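Local atomic coordinates of TetR-family transcriptional regulator (Streptomyces coelicolor A3, PDB entry 2QIB), a protein that probably binds operator DNA through an N-terminal helix-turn-helix domain and regulates transcription, as TetR-family members generally do. Residues F96-S107 against A164-R175. Numbering follows the deposited sequence.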
loop_
_atom_site.group_PDB
_atom_site.type_symbol
_atom_site.label_atom_id
_atom_site.label_comp_id
_atom_site.label_asym_id
_atom_site.label_seq_id
_atom_site.Cartn_x
_atom_site.Cartn_y
_atom_site.Cartn_z
ATOM N N PHE A 96 -12.957 9.136 -0.503
ATOM C CA PHE A 96 -12.732 9.623 -1.860
ATOM C C PHE A 96 -13.009 11.119 -2.035
ATOM O O PHE A 96 -12.333 11.789 -2.829
ATOM C CB PHE A 96 -13.490 8.766 -2.881
ATOM C CG PHE A 96 -12.706 7.502 -3.270
ATOM C CD1 PHE A 96 -12.673 6.400 -2.421
ATOM C CD2 PHE A 96 -12.006 7.457 -4.453
ATOM C CE1 PHE A 96 -11.946 5.253 -2.758
ATOM C CE2 PHE A 96 -11.251 6.303 -4.822
ATOM C CZ PHE A 96 -11.241 5.204 -3.975
ATOM N N ASP A 97 -13.978 11.638 -1.282
ATOM C CA ASP A 97 -14.236 13.107 -1.292
ATOM C C ASP A 97 -12.936 13.788 -0.856
ATOM O O ASP A 97 -12.458 14.740 -1.498
ATOM C CB ASP A 97 -15.322 13.452 -0.260
ATOM C CG ASP A 97 -16.738 13.152 -0.746
ATOM O OD1 ASP A 97 -16.945 12.824 -1.940
ATOM O OD2 ASP A 97 -17.659 13.241 0.110
ATOM N N PHE A 98 -12.369 13.292 0.234
ATOM C CA PHE A 98 -11.124 13.866 0.767
ATOM C C PHE A 98 -9.997 13.815 -0.248
ATOM O O PHE A 98 -9.294 14.798 -0.486
ATOM C CB PHE A 98 -10.705 13.125 2.042
ATOM C CG PHE A 98 -9.452 13.698 2.671
ATOM C CD1 PHE A 98 -9.543 14.726 3.620
ATOM C CD2 PHE A 98 -8.202 13.221 2.300
ATOM C CE1 PHE A 98 -8.381 15.270 4.180
ATOM C CE2 PHE A 98 -7.031 13.751 2.859
ATOM C CZ PHE A 98 -7.117 14.762 3.795
ATOM N N VAL A 99 -9.787 12.631 -0.827
ATOM C CA VAL A 99 -8.701 12.394 -1.812
ATOM C C VAL A 99 -8.869 13.318 -3.029
ATOM O O VAL A 99 -7.907 13.949 -3.489
ATOM C CB VAL A 99 -8.641 10.902 -2.238
ATOM C CG1 VAL A 99 -7.643 10.707 -3.365
ATOM C CG2 VAL A 99 -8.242 10.034 -1.014
ATOM N N ASP A 100 -10.098 13.434 -3.515
ATOM C CA ASP A 100 -10.404 14.369 -4.597
ATOM C C ASP A 100 -9.979 15.796 -4.224
ATOM O O ASP A 100 -9.204 16.426 -4.944
ATOM C CB ASP A 100 -11.907 14.336 -4.873
ATOM C CG ASP A 100 -12.315 15.182 -6.097
ATOM O OD1 ASP A 100 -11.451 15.732 -6.819
ATOM O OD2 ASP A 100 -13.530 15.309 -6.309
ATOM N N GLU A 101 -10.460 16.252 -3.077
ATOM C CA GLU A 101 -10.267 17.642 -2.591
ATOM C C GLU A 101 -8.785 17.980 -2.449
ATOM O O GLU A 101 -8.385 19.153 -2.613
ATOM C CB GLU A 101 -10.927 17.806 -1.214
ATOM C CG GLU A 101 -12.453 17.834 -1.235
ATOM C CD GLU A 101 -13.070 17.577 0.155
ATOM O OE1 GLU A 101 -12.396 17.792 1.207
ATOM O OE2 GLU A 101 -14.252 17.143 0.196
ATOM N N HIS A 102 -7.984 16.961 -2.112
ATOM C CA HIS A 102 -6.567 17.154 -1.794
ATOM C C HIS A 102 -5.655 16.444 -2.786
ATOM O O HIS A 102 -4.473 16.239 -2.491
ATOM C CB HIS A 102 -6.286 16.634 -0.386
ATOM C CG HIS A 102 -7.049 17.363 0.678
ATOM N ND1 HIS A 102 -8.247 16.911 1.179
ATOM C CD2 HIS A 102 -6.794 18.534 1.309
ATOM C CE1 HIS A 102 -8.694 17.767 2.090
ATOM N NE2 HIS A 102 -7.830 18.753 2.193
ATOM N N GLY A 103 -6.186 16.111 -3.960
ATOM C CA GLY A 103 -5.527 15.119 -4.818
ATOM C C GLY A 103 -4.053 15.362 -5.129
ATOM O O GLY A 103 -3.203 14.497 -4.876
ATOM N N PRO A 104 -3.742 16.506 -5.772
ATOM C CA PRO A 104 -2.352 16.707 -6.143
ATOM C C PRO A 104 -1.393 16.669 -4.960
ATOM O O PRO A 104 -0.318 16.083 -5.075
ATOM C CB PRO A 104 -2.378 18.066 -6.858
ATOM C CG PRO A 104 -3.749 18.100 -7.463
ATOM C CD PRO A 104 -4.601 17.575 -6.304
ATOM N N GLY A 105 -1.781 17.236 -3.823
ATOM C CA GLY A 105 -0.928 17.177 -2.625
ATOM C C GLY A 105 -0.823 15.781 -2.013
ATOM O O GLY A 105 0.270 15.352 -1.571
ATOM N N PHE A 106 -1.957 15.079 -1.992
ATOM C CA PHE A 106 -2.018 13.670 -1.556
ATOM C C PHE A 106 -1.086 12.791 -2.405
ATOM O O PHE A 106 -0.259 12.020 -1.847
ATOM C CB PHE A 106 -3.477 13.202 -1.668
ATOM C CG PHE A 106 -3.734 11.821 -1.144
ATOM C CD1 PHE A 106 -3.992 11.629 0.220
ATOM C CD2 PHE A 106 -3.806 10.721 -2.009
ATOM C CE1 PHE A 106 -4.272 10.329 0.724
ATOM C CE2 PHE A 106 -4.096 9.411 -1.498
ATOM C CZ PHE A 106 -4.281 9.237 -0.144
ATOM N N SER A 107 -1.176 12.929 -3.728
ATOM C CA SER A 107 -0.333 12.120 -4.620
ATOM C C SER A 107 1.122 12.431 -4.345
ATOM O O SER A 107 1.939 11.525 -4.212
ATOM C CB SER A 107 -0.623 12.367 -6.097
ATOM O OG SER A 107 -1.936 11.944 -6.379
ATOM N N ALA A 164 -6.747 4.574 -4.043
ATOM C CA ALA A 164 -7.033 6.006 -4.200
ATOM C C ALA A 164 -5.933 6.694 -5.030
ATOM O O ALA A 164 -6.227 7.513 -5.898
ATOM C CB ALA A 164 -7.154 6.683 -2.813
ATOM N N LEU A 165 -4.672 6.334 -4.800
ATOM C CA LEU A 165 -3.560 6.946 -5.541
ATOM C C LEU A 165 -3.624 6.563 -7.028
ATOM O O LEU A 165 -3.423 7.405 -7.939
ATOM C CB LEU A 165 -2.215 6.486 -4.955
ATOM C CG LEU A 165 -1.894 7.061 -3.586
ATOM C CD1 LEU A 165 -0.719 6.291 -2.975
ATOM C CD2 LEU A 165 -1.601 8.619 -3.714
ATOM N N LEU A 166 -3.961 5.299 -7.296
ATOM C CA LEU A 166 -4.056 4.858 -8.672
ATOM C C LEU A 166 -5.257 5.520 -9.344
ATOM O O LEU A 166 -5.208 5.821 -10.552
ATOM C CB LEU A 166 -4.148 3.315 -8.741
ATOM C CG LEU A 166 -2.827 2.628 -8.334
ATOM C CD1 LEU A 166 -3.049 1.147 -7.950
ATOM C CD2 LEU A 166 -1.759 2.768 -9.484
ATOM N N TRP A 167 -6.331 5.745 -8.568
ATOM C CA TRP A 167 -7.539 6.411 -9.084
ATOM C C TRP A 167 -7.175 7.822 -9.574
ATOM O O TRP A 167 -7.496 8.195 -10.721
ATOM C CB TRP A 167 -8.652 6.448 -8.050
ATOM C CG TRP A 167 -9.787 7.336 -8.469
ATOM C CD1 TRP A 167 -10.652 7.154 -9.520
ATOM C CD2 TRP A 167 -10.140 8.582 -7.861
ATOM N NE1 TRP A 167 -11.578 8.207 -9.559
ATOM C CE2 TRP A 167 -11.262 9.095 -8.559
ATOM C CE3 TRP A 167 -9.645 9.287 -6.747
ATOM C CZ2 TRP A 167 -11.882 10.310 -8.188
ATOM C CZ3 TRP A 167 -10.247 10.501 -6.383
ATOM C CH2 TRP A 167 -11.361 10.986 -7.091
ATOM N N LEU A 168 -6.417 8.535 -8.758
ATOM C CA LEU A 168 -6.024 9.933 -9.079
ATOM C C LEU A 168 -5.222 10.074 -10.370
ATOM O O LEU A 168 -5.245 11.143 -11.022
ATOM C CB LEU A 168 -5.255 10.534 -7.927
ATOM C CG LEU A 168 -6.036 10.934 -6.683
ATOM C CD1 LEU A 168 -5.042 11.330 -5.611
ATOM C CD2 LEU A 168 -6.984 12.110 -6.989
ATOM N N ASP A 169 -4.505 9.020 -10.743
ATOM C CA ASP A 169 -3.696 9.051 -11.956
ATOM C C ASP A 169 -4.579 8.804 -13.188
ATOM O O ASP A 169 -4.590 7.698 -13.757
ATOM C CB ASP A 169 -2.562 8.034 -11.857
ATOM C CG ASP A 169 -1.552 8.186 -12.982
ATOM O OD1 ASP A 169 -1.667 9.165 -13.768
ATOM O OD2 ASP A 169 -0.672 7.309 -13.094
ATOM N N GLY A 170 -5.343 9.821 -13.587
ATOM C CA GLY A 170 -6.148 9.741 -14.799
ATOM C C GLY A 170 -7.650 9.634 -14.572
ATOM O O GLY A 170 -8.428 9.901 -15.484
ATOM N N ARG A 171 -8.062 9.227 -13.360
ATOM C CA ARG A 171 -9.484 9.023 -13.045
ATOM C C ARG A 171 -10.206 8.248 -14.154
ATOM O O ARG A 171 -11.309 8.602 -14.585
ATOM C CB ARG A 171 -10.160 10.374 -12.740
ATOM C CG ARG A 171 -9.514 11.120 -11.572
ATOM C CD ARG A 171 -10.352 12.349 -11.148
ATOM N NE ARG A 171 -9.614 13.116 -10.147
ATOM C CZ ARG A 171 -10.158 13.932 -9.249
ATOM N NH1 ARG A 171 -11.480 14.082 -9.198
ATOM N NH2 ARG A 171 -9.377 14.583 -8.392
ATOM N N ARG A 172 -9.578 7.160 -14.603
ATOM C CA ARG A 172 -10.138 6.413 -15.725
ATOM C C ARG A 172 -11.229 5.451 -15.281
ATOM O O ARG A 172 -11.916 4.871 -16.118
ATOM C CB ARG A 172 -9.043 5.626 -16.433
ATOM C CG ARG A 172 -8.241 6.469 -17.443
ATOM C CD ARG A 172 -7.259 5.570 -18.198
ATOM N NE ARG A 172 -6.253 5.053 -17.282
ATOM C CZ ARG A 172 -5.462 4.008 -17.523
ATOM N NH1 ARG A 172 -5.541 3.347 -18.681
ATOM N NH2 ARG A 172 -4.577 3.637 -16.590
ATOM N N ILE A 173 -11.380 5.284 -13.971
ATOM C CA ILE A 173 -12.419 4.420 -13.386
ATOM C C ILE A 173 -13.225 5.283 -12.428
ATOM O O ILE A 173 -12.630 5.981 -11.617
ATOM C CB ILE A 173 -11.774 3.248 -12.598
ATOM C CG1 ILE A 173 -10.770 2.499 -13.495
ATOM C CG2 ILE A 173 -12.858 2.355 -11.967
ATOM C CD1 ILE A 173 -9.876 1.539 -12.772
ATOM N N PRO A 174 -14.575 5.213 -12.480
ATOM C CA PRO A 174 -15.373 6.113 -11.631
ATOM C C PRO A 174 -15.172 5.788 -10.152
ATOM O O PRO A 174 -15.047 4.600 -9.791
ATOM C CB PRO A 174 -16.833 5.819 -12.064
ATOM C CG PRO A 174 -16.707 5.126 -13.364
ATOM C CD PRO A 174 -15.428 4.349 -13.301
ATOM N N ARG A 175 -15.107 6.823 -9.317
ATOM C CA ARG A 175 -14.895 6.607 -7.893
ATOM C C ARG A 175 -15.975 5.713 -7.275
ATOM O O ARG A 175 -15.672 4.944 -6.338
ATOM C CB ARG A 175 -14.838 7.937 -7.161
ATOM C CG ARG A 175 -16.153 8.608 -7.264
ATOM C CD ARG A 175 -16.587 8.869 -5.866
ATOM N NE ARG A 175 -16.086 10.162 -5.510
ATOM C CZ ARG A 175 -16.219 10.793 -4.335
ATOM N NH1 ARG A 175 -15.739 12.030 -4.308
ATOM N NH2 ARG A 175 -16.785 10.243 -3.224
HETATM O O HOH W 1 -14.969 13.065 -6.974
HETATM O O HOH W 2 -1.596 9.554 -7.750
#
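D97 and D100 of helix 84-101 each take a salt bridge from an arginine of 164-175: R175, which opens the next helix, and R171, in the connection before it. R175 bends at chi2 and chi3, bringing its guanidinium over F96 CB and end-on to D97: NH1 lies 2.8 Å and NH2 2.9 Å from the same oxygen, OD1. That oxygen offers NH1 its anti lone pair, whereas NH2 meets it from above the carboxylate plane. R171, extended from CG to NE, makes the second salt bridge, its NH2 2.8 Å from D100 OD1; NH1 adds a weak bond to the same oxygen. With CG anti to the backbone N (chi1 -174°), the carboxylate of D100 swings toward the arginines, and a water that donates to OD2 accepts from R175 NH1.

Between the two arginines lies W167, with R175 CB over one face and R171 CG over the other. The edge of F96 points at the first of these faces in a T-shaped stack, planes 66° apart and centroids 5.3 Å apart.

In this all-helical TetR-type C-terminal domain, helix 147-168 ends against the junction of helices 84-101 and 103-116 at H102, and the connection 169-174 leads on to helix 175-194, whose E179 also binds R175.

Apolar packing occupies the junction. L168 is a knob in the hole formed by V99, G103, F106 and S107, with its CD1 pressed to 3.5 Å from V99 CG1. L165 CD2 lies 3.4 Å from F106 CE2, the two side chains crossing at about a right angle. Beside them, a second water bridges S107 OG and the carbonyl oxygen of L165, which also receives a weak hydrogen bond from R111.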